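Local structure of ACP (Streptomyces sp. MSC090213JE08, 6KXF) at residues K43-L51 against D60-T68; L51-I59 against T73-W83. The protein probably carries the growing acyl chain on a phosphopantetheine arm and presents it to the ketosynthase/chain length factor pair of ishigamide biosynthesis. All blocks are in the same frame, centred on the assembly; numbering follows the deposited sequence.

From the N terminus, helix 8-20 and a loop lead into helix 41-55, the element on which both contacts are built. The loop that follows turns back at once, and 60-68 covers residues 43-51: contact 1. Helix 72-81 then packs beside the C-terminal end of helix 41-55 and the segment leaving it, so that contact 2 joins 51-59 to 73-83. The segments alternate along the chain, and the two closures therefore cross. Leu-51 belongs to both, and Leu-48 CD1 meets Ile-59 CG2 at 3.8 Å, making the apolar interior continuous.

Contact 1: K43-L51 against D60-T68; sequences KLIDVLSAL and DMNELPKMT
Leu-48 of helix 41-55, over which the 60-68 loop folds, lies against Met-61, Leu-64 and Met-67. Its CB meets the Met-67 CE methyl at 3.9 Å. With CG anti to the backbone N (chi1 177°), the branch extends toward the loop; there CD1 lies 3.9 Å from Leu-64 CD2, the two side chains crossing at about a right angle. The same CD1 is 3.9 Å from Met-61 CG, and the second methyl of Leu-48, CD2, also reaches Met-61 CG. Met-67 bends at chi3 (61°), turning its CE toward the helix, where it meets Val-47 CG2 tip to tip at 3.6 Å. One turn before Leu-48, the Leu-44 backbone O lies 3.7 Å from Leu-64 CD2. Ile-45 offers CG1 to both Met-61 CE and Leu-64 CD1, at 3.8 Å each; its side chain also touches the bound octenoyl-amide phosphopantetheine analogue, so this apolar packing adjoins the pocket of the acyl arm. Helix 41-55 is thus held between two layers: Val-47 also rests on Asn-19 and Ile-20 of helix 8-20, while Met-67 continues onto Thr-73 of helix 72-81.

Contact 2: L51-I59 against T73-W83; sequences LEMEYSIVI and TYQVTAAAAGW
Thr-73 touches Leu-51 only loosely, its OG1 4.5 Å from Leu-51 CD1, and this hydroxyl is buried without a partner in the model. Val-76 turns CG1 to Ile-59 CG2, a tight carbon pair at 3.5 Å, the side chains crossing at about a right angle. The Thr-77 hydroxyl, in contrast, is engaged within its own helix: OG1 donates to Thr-73 O at 2.7 Å, well above the carbonyl plane, and the same O also accepts from the Thr-77 backbone N. Thr-77 OG1 packs against Leu-51 CD1 as well, whereas its CG2, anti to the backbone N (chi1 -51° for OG1), approaches the Tyr-55 ring obliquely. Ala-80 places its CB 3.4 Å from Val-58 O, and a water that accepts from Val-58 N donates to Ala-80 O, bridging the two backbones. At Ala-81, CB meets Ile-57 CG2 at 3.8 Å. Gly-82 takes the positive phi of a Schellman motif that ends the helix, and Trp-83 then directs the edge of its six-membered ring at the face of Tyr-55, with CH2 3.7 Å from Tyr-55 CZ and the planes at 82°. Glu-54 CG covers the opposite face of the tyrosine, and Arg-8 makes a cation-pi contact with Trp-83. Crossing at -43° with axes 11.2 Å apart, the two short helical segments belong to the helical bundle of acyl carrier proteins, whose last helix packs beside the long helix that begins at Ser-41, probably the phosphopantetheine serine as in the family.

Contact 1: K43-L51 against D60-T68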
loop_
_atom_site.group_PDB
_atom_site.type_symbol
_atom_site.label_atom_id
_atom_site.label_comp_id
_atom_site.label_asym_id
_atom_site.label_seq_id
_atom_site.Cartn_x
_atom_site.Cartn_y
_atom_site.Cartn_z
ATOM N N LYS C 43 -17.824 8.218 -14.134
ATOM C CA LYS C 43 -18.531 9.433 -14.542
ATOM C C LYS C 43 -19.997 9.318 -14.092
ATOM O O LYS C 43 -20.441 10.107 -13.248
ATOM C CB LYS C 43 -18.359 9.664 -16.051
ATOM N N LEU C 44 -20.692 8.281 -14.573
ATOM C CA LEU C 44 -22.113 8.063 -14.293
ATOM C C LEU C 44 -22.380 7.933 -12.788
ATOM O O LEU C 44 -23.414 8.398 -12.321
ATOM C CB LEU C 44 -22.623 6.834 -15.053
ATOM C CG LEU C 44 -23.327 7.182 -16.363
ATOM C CD1 LEU C 44 -22.404 8.033 -17.237
ATOM C CD2 LEU C 44 -23.797 5.932 -17.096
ATOM N N ILE C 45 -21.453 7.318 -12.037
ATOM C CA ILE C 45 -21.604 7.192 -10.575
ATOM C C ILE C 45 -21.469 8.586 -9.946
ATOM O O ILE C 45 -22.228 8.949 -9.045
ATOM C CB ILE C 45 -20.608 6.157 -9.990
ATOM C CG1 ILE C 45 -21.068 4.721 -10.279
ATOM C CG2 ILE C 45 -20.382 6.389 -8.503
ATOM C CD1 ILE C 45 -19.957 3.693 -10.240
ATOM N N ASP C 46 -20.520 9.385 -10.431
ATOM C CA ASP C 46 -20.348 10.743 -9.871
ATOM C C ASP C 46 -21.665 11.536 -10.041
ATOM O O ASP C 46 -22.053 12.289 -9.128
ATOM C CB ASP C 46 -19.131 11.451 -10.490
ATOM C CG ASP C 46 -18.042 11.922 -9.523
ATOM O OD1 ASP C 46 -18.319 12.118 -8.300
ATOM O OD2 ASP C 46 -16.908 12.121 -10.008
ATOM N N VAL C 47 -22.378 11.336 -11.167
ATOM C CA VAL C 47 -23.635 12.086 -11.440
ATOM C C VAL C 47 -24.767 11.548 -10.561
ATOM O O VAL C 47 -25.471 12.345 -9.950
ATOM C CB VAL C 47 -24.062 12.143 -12.922
ATOM C CG1 VAL C 47 -22.877 12.286 -13.858
ATOM C CG2 VAL C 47 -24.941 10.986 -13.349
ATOM N N LEU C 48 -24.924 10.222 -10.469
ATOM C CA LEU C 48 -25.962 9.662 -9.582
ATOM C C LEU C 48 -25.705 10.135 -8.136
ATOM O O LEU C 48 -26.651 10.558 -7.439
ATOM C CB LEU C 48 -25.995 8.134 -9.724
ATOM C CG LEU C 48 -26.989 7.422 -8.805
ATOM C CD1 LEU C 48 -27.333 6.042 -9.352
ATOM C CD2 LEU C 48 -26.458 7.326 -7.370
ATOM N N SER C 49 -24.429 10.150 -7.717
ATOM C CA SER C 49 -24.029 10.553 -6.344
ATOM C C SER C 49 -24.365 12.026 -6.086
ATOM O O SER C 49 -24.790 12.377 -4.970
ATOM C CB SER C 49 -22.564 10.305 -6.050
ATOM O OG SER C 49 -22.250 10.707 -4.699
ATOM N N ALA C 50 -24.095 12.880 -7.083
ATOM C CA ALA C 50 -24.374 14.347 -6.999
ATOM C C ALA C 50 -25.893 14.610 -6.907
ATOM O O ALA C 50 -26.340 15.334 -6.032
ATOM C CB ALA C 50 -23.745 15.076 -8.172
ATOM N N LEU C 51 -26.688 13.972 -7.772
ATOM C CA LEU C 51 -28.147 14.115 -7.710
ATOM C C LEU C 51 -28.669 13.727 -6.315
ATOM O O LEU C 51 -29.442 14.480 -5.723
ATOM C CB LEU C 51 -28.798 13.259 -8.798
ATOM C CG LEU C 51 -28.357 13.564 -10.228
ATOM C CD1 LEU C 51 -29.008 12.607 -11.215
ATOM C CD2 LEU C 51 -28.663 15.012 -10.594
ATOM N N ASP C 60 -31.527 4.073 -6.842
ATOM C CA ASP C 60 -31.087 2.696 -6.873
ATOM C C ASP C 60 -30.003 2.582 -7.947
ATOM O O ASP C 60 -30.239 2.956 -9.107
ATOM C CB ASP C 60 -32.282 1.762 -7.089
ATOM C CG ASP C 60 -31.911 0.319 -7.366
ATOM O OD1 ASP C 60 -30.862 -0.120 -6.867
ATOM O OD2 ASP C 60 -32.668 -0.341 -8.101
ATOM N N MET C 61 -28.826 2.067 -7.561
ATOM C CA MET C 61 -27.657 2.086 -8.466
ATOM C C MET C 61 -27.751 0.987 -9.537
ATOM O O MET C 61 -26.939 0.963 -10.463
ATOM C CB MET C 61 -26.329 2.019 -7.697
ATOM C CG MET C 61 -26.112 3.288 -6.883
ATOM S SD MET C 61 -24.506 3.449 -6.059
ATOM C CE MET C 61 -23.458 3.695 -7.485
ATOM N N ASN C 62 -28.794 0.152 -9.479
ATOM C CA ASN C 62 -29.151 -0.736 -10.612
ATOM C C ASN C 62 -29.958 0.026 -11.675
ATOM O O ASN C 62 -30.473 -0.592 -12.572
ATOM C CB ASN C 62 -29.955 -1.970 -10.179
ATOM C CG ASN C 62 -29.229 -2.846 -9.181
ATOM O OD1 ASN C 62 -29.727 -3.063 -8.077
ATOM N ND2 ASN C 62 -28.061 -3.345 -9.554
ATOM N N GLU C 63 -30.067 1.353 -11.564
ATOM C CA GLU C 63 -30.739 2.174 -12.582
ATOM C C GLU C 63 -29.714 3.039 -13.327
ATOM O O GLU C 63 -30.102 3.971 -14.068
ATOM C CB GLU C 63 -31.832 3.011 -11.914
ATOM C CG GLU C 63 -33.204 2.819 -12.541
ATOM C CD GLU C 63 -34.340 2.677 -11.546
ATOM O OE1 GLU C 63 -34.816 1.538 -11.362
ATOM O OE2 GLU C 63 -34.740 3.704 -10.959
ATOM N N LEU C 64 -28.421 2.717 -13.137
ATOM C CA LEU C 64 -27.290 3.366 -13.846
ATOM C C LEU C 64 -27.340 3.052 -15.341
ATOM O O LEU C 64 -27.081 3.941 -16.152
ATOM C CB LEU C 64 -25.942 2.908 -13.269
ATOM C CG LEU C 64 -25.441 3.654 -12.031
ATOM C CD1 LEU C 64 -24.260 2.916 -11.416
ATOM C CD2 LEU C 64 -25.061 5.098 -12.358
ATOM N N PRO C 65 -27.607 1.790 -15.764
ATOM C CA PRO C 65 -27.716 1.477 -17.191
ATOM C C PRO C 65 -28.834 2.207 -17.970
ATOM O O PRO C 65 -28.933 2.011 -19.184
ATOM C CB PRO C 65 -27.963 -0.042 -17.213
ATOM C CG PRO C 65 -27.429 -0.536 -15.881
ATOM C CD PRO C 65 -27.733 0.592 -14.920
ATOM N N LYS C 66 -29.642 3.040 -17.294
ATOM C CA LYS C 66 -30.757 3.779 -17.912
ATOM C C LYS C 66 -30.531 5.294 -17.847
ATOM O O LYS C 66 -31.406 6.063 -18.206
ATOM C CB LYS C 66 -32.070 3.445 -17.197
ATOM C CG LYS C 66 -32.409 1.961 -17.147
ATOM C CD LYS C 66 -33.890 1.653 -16.964
ATOM C CE LYS C 66 -34.512 2.315 -15.748
ATOM N NZ LYS C 66 -35.171 1.325 -14.860
ATOM N N MET C 67 -29.363 5.723 -17.374
ATOM C CA MET C 67 -29.100 7.138 -17.186
ATOM C C MET C 67 -28.228 7.636 -18.341
ATOM O O MET C 67 -27.026 7.829 -18.192
ATOM C CB MET C 67 -28.407 7.367 -15.843
ATOM C CG MET C 67 -29.351 7.197 -14.692
ATOM S SD MET C 67 -28.532 7.247 -13.083
ATOM C CE MET C 67 -27.802 8.884 -13.074
ATOM N N THR C 68 -28.866 7.849 -19.496
ATOM C CA THR C 68 -28.156 7.965 -20.763
ATOM C C THR C 68 -28.082 9.430 -21.216
ATOM O O THR C 68 -27.009 10.050 -21.157
ATOM C CB THR C 68 -28.784 7.008 -21.780
ATOM O OG1 THR C 68 -30.146 7.414 -21.889
ATOM C CG2 THR C 68 -28.702 5.556 -21.355
#

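Contact 2: L51-I59 against T73-W83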
loop_
_atom_site.group_PDB
_atom_site.type_symbol
_atom_site.label_atom_id
_atom_site.label_comp_id
_atom_site.label_asym_id
_atom_site.label_seq_id
_atom_site.Cartn_x
_atom_site.Cartn_y
_atom_site.Cartn_z
ATOM N N LEU C 51 -26.688 13.972 -7.772
ATOM C CA LEU C 51 -28.147 14.115 -7.710
ATOM C C LEU C 51 -28.669 13.727 -6.315
ATOM O O LEU C 51 -29.442 14.480 -5.723
ATOM C CB LEU C 51 -28.798 13.259 -8.798
ATOM C CG LEU C 51 -28.357 13.564 -10.228
ATOM C CD1 LEU C 51 -29.008 12.607 -11.215
ATOM C CD2 LEU C 51 -28.663 15.012 -10.594
ATOM N N GLU C 52 -28.248 12.559 -5.797
ATOM C CA GLU C 52 -28.691 12.061 -4.498
ATOM C C GLU C 52 -28.477 13.134 -3.423
ATOM O O GLU C 52 -29.348 13.399 -2.598
ATOM C CB GLU C 52 -27.913 10.799 -4.100
ATOM C CG GLU C 52 -28.440 9.488 -4.668
ATOM C CD GLU C 52 -27.832 8.233 -4.027
ATOM O OE1 GLU C 52 -26.660 8.277 -3.611
ATOM O OE2 GLU C 52 -28.535 7.218 -3.920
ATOM N N MET C 53 -27.282 13.732 -3.423
ATOM C CA MET C 53 -26.914 14.716 -2.423
ATOM C C MET C 53 -27.740 15.998 -2.596
ATOM O O MET C 53 -28.199 16.559 -1.598
ATOM C CB MET C 53 -25.430 15.064 -2.515
ATOM C CG MET C 53 -24.849 15.487 -1.188
ATOM S SD MET C 53 -23.063 15.675 -1.281
ATOM C CE MET C 53 -22.580 14.232 -2.242
ATOM N N GLU C 54 -27.913 16.440 -3.851
ATOM C CA GLU C 54 -28.641 17.665 -4.183
ATOM C C GLU C 54 -30.025 17.642 -3.528
ATOM O O GLU C 54 -30.428 18.609 -2.890
ATOM C CB GLU C 54 -28.796 17.818 -5.699
ATOM C CG GLU C 54 -29.357 19.168 -6.144
ATOM C CD GLU C 54 -28.457 20.375 -5.921
ATOM O OE1 GLU C 54 -28.939 21.505 -6.100
ATOM O OE2 GLU C 54 -27.278 20.190 -5.568
ATOM N N TYR C 55 -30.718 16.510 -3.657
ATOM C CA TYR C 55 -32.135 16.420 -3.372
ATOM C C TYR C 55 -32.425 15.555 -2.133
ATOM O O TYR C 55 -33.586 15.263 -1.858
ATOM C CB TYR C 55 -32.832 15.913 -4.639
ATOM C CG TYR C 55 -32.683 16.849 -5.812
ATOM C CD1 TYR C 55 -33.087 18.176 -5.720
ATOM C CD2 TYR C 55 -32.139 16.425 -7.014
ATOM C CE1 TYR C 55 -32.968 19.051 -6.790
ATOM C CE2 TYR C 55 -32.004 17.287 -8.093
ATOM C CZ TYR C 55 -32.417 18.608 -7.982
ATOM O OH TYR C 55 -32.284 19.473 -9.036
ATOM N N SER C 56 -31.395 15.165 -1.374
ATOM C CA SER C 56 -31.538 14.186 -0.276
ATOM C C SER C 56 -32.399 12.992 -0.708
ATOM O O SER C 56 -33.265 12.572 0.025
ATOM C CB SER C 56 -32.141 14.801 0.970
ATOM O OG SER C 56 -31.337 15.846 1.493
ATOM N N ILE C 57 -32.186 12.461 -1.908
ATOM C CA ILE C 57 -32.935 11.275 -2.351
ATOM C C ILE C 57 -31.991 10.070 -2.407
ATOM O O ILE C 57 -30.754 10.197 -2.280
ATOM C CB ILE C 57 -33.620 11.490 -3.718
ATOM C CG1 ILE C 57 -32.619 11.883 -4.806
ATOM C CG2 ILE C 57 -34.762 12.490 -3.605
ATOM C CD1 ILE C 57 -33.122 11.623 -6.206
ATOM N N VAL C 58 -32.599 8.898 -2.611
ATOM C CA VAL C 58 -31.875 7.676 -2.880
ATOM C C VAL C 58 -32.261 7.216 -4.278
ATOM O O VAL C 58 -33.443 6.995 -4.538
ATOM C CB VAL C 58 -32.185 6.583 -1.838
ATOM C CG1 VAL C 58 -31.458 5.284 -2.166
ATOM C CG2 VAL C 58 -31.864 7.052 -0.428
ATOM N N ILE C 59 -31.252 7.075 -5.145
ATOM C CA ILE C 59 -31.404 6.465 -6.450
ATOM C C ILE C 59 -30.765 5.074 -6.400
ATOM O O ILE C 59 -29.614 4.920 -5.969
ATOM C CB ILE C 59 -30.772 7.334 -7.550
ATOM C CG1 ILE C 59 -31.270 8.782 -7.507
ATOM C CG2 ILE C 59 -31.002 6.697 -8.910
ATOM C CD1 ILE C 59 -30.458 9.744 -8.356
ATOM N N THR C 73 -32.007 10.590 -17.384
ATOM C CA THR C 73 -31.604 10.699 -15.966
ATOM C C THR C 73 -32.644 11.528 -15.196
ATOM O O THR C 73 -32.823 11.323 -13.983
ATOM C CB THR C 73 -30.194 11.283 -15.745
ATOM O OG1 THR C 73 -30.284 12.686 -15.480
ATOM C CG2 THR C 73 -29.221 11.030 -16.879
ATOM N N TYR C 74 -33.313 12.465 -15.888
ATOM C CA TYR C 74 -34.374 13.254 -15.270
ATOM C C TYR C 74 -35.482 12.319 -14.772
ATOM O O TYR C 74 -35.975 12.513 -13.655
ATOM C CB TYR C 74 -34.964 14.320 -16.201
ATOM C CG TYR C 74 -35.803 15.324 -15.451
ATOM C CD1 TYR C 74 -35.231 16.483 -14.943
ATOM C CD2 TYR C 74 -37.145 15.085 -15.176
ATOM C CE1 TYR C 74 -35.974 17.400 -14.214
ATOM C CE2 TYR C 74 -37.901 15.988 -14.441
ATOM C CZ TYR C 74 -37.309 17.145 -13.950
ATOM O OH TYR C 74 -38.021 18.062 -13.226
ATOM N N GLN C 75 -35.849 11.321 -15.593
ATOM C CA GLN C 75 -36.964 10.394 -15.268
ATOM C C GLN C 75 -36.630 9.701 -13.946
ATOM O O GLN C 75 -37.443 9.687 -13.001
ATOM C CB GLN C 75 -37.223 9.302 -16.320
ATOM C CG GLN C 75 -36.872 9.666 -17.757
ATOM C CD GLN C 75 -37.597 10.882 -18.279
ATOM O OE1 GLN C 75 -37.708 11.913 -17.611
ATOM N NE2 GLN C 75 -38.067 10.780 -19.510
ATOM N N VAL C 76 -35.418 9.131 -13.922
ATOM C CA VAL C 76 -34.835 8.477 -12.767
ATOM C C VAL C 76 -34.871 9.450 -11.582
ATOM O O VAL C 76 -35.544 9.186 -10.585
ATOM C CB VAL C 76 -33.418 7.987 -13.112
ATOM C CG1 VAL C 76 -32.608 7.636 -11.869
ATOM C CG2 VAL C 76 -33.483 6.816 -14.083
ATOM N N THR C 77 -34.213 10.609 -11.709
ATOM C CA THR C 77 -34.156 11.554 -10.583
ATOM C C THR C 77 -35.573 11.775 -10.030
ATOM O O THR C 77 -35.833 11.543 -8.847
ATOM C CB THR C 77 -33.484 12.872 -10.978
ATOM O OG1 THR C 77 -32.242 12.552 -11.603
ATOM C CG2 THR C 77 -33.258 13.807 -9.807
ATOM N N ALA C 78 -36.486 12.207 -10.913
ATOM C CA ALA C 78 -37.864 12.573 -10.548
ATOM C C ALA C 78 -38.599 11.367 -9.950
ATOM O O ALA C 78 -39.223 11.497 -8.893
ATOM C CB ALA C 78 -38.583 13.129 -11.754
ATOM N N ALA C 79 -38.513 10.204 -10.615
ATOM C CA ALA C 79 -39.080 8.953 -10.086
ATOM C C ALA C 79 -38.664 8.766 -8.617
ATOM O O ALA C 79 -39.495 8.837 -7.710
ATOM C CB ALA C 79 -38.654 7.775 -10.937
ATOM N N ALA C 80 -37.361 8.586 -8.380
ATOM C CA ALA C 80 -36.836 8.296 -7.033
ATOM C C ALA C 80 -37.187 9.421 -6.049
ATOM O O ALA C 80 -37.237 9.202 -4.834
ATOM C CB ALA C 80 -35.343 8.083 -7.099
ATOM N N ALA C 81 -37.409 10.631 -6.571
ATOM C CA ALA C 81 -37.662 11.818 -5.742
ATOM C C ALA C 81 -39.144 11.951 -5.352
ATOM O O ALA C 81 -39.458 12.758 -4.485
ATOM C CB ALA C 81 -37.185 13.053 -6.474
ATOM N N GLY C 82 -40.037 11.193 -6.007
ATOM C CA GLY C 82 -41.497 11.376 -5.896
ATOM C C GLY C 82 -41.949 12.743 -6.404
ATOM O O GLY C 82 -42.748 13.420 -5.743
ATOM N N TRP C 83 -41.411 13.155 -7.567
ATOM C CA TRP C 83 -41.847 14.364 -8.303
ATOM C C TRP C 83 -42.977 13.980 -9.274
ATOM O O TRP C 83 -43.774 14.830 -9.673
ATOM C CB TRP C 83 -40.687 15.038 -9.066
ATOM C CG TRP C 83 -39.593 15.640 -8.233
ATOM C CD1 TRP C 83 -39.642 15.966 -6.908
ATOM C CD2 TRP C 83 -38.281 16.032 -8.690
ATOM N NE1 TRP C 83 -38.451 16.513 -6.505
ATOM C CE2 TRP C 83 -37.592 16.560 -7.573
ATOM C CE3 TRP C 83 -37.610 15.975 -9.919
ATOM C CZ2 TRP C 83 -36.275 17.025 -7.657
ATOM C CZ3 TRP C 83 -36.311 16.438 -10.002
ATOM C CH2 TRP C 83 -35.650 16.950 -8.883
HETATM O O HOH W 1 -35.429 8.633 -2.430
#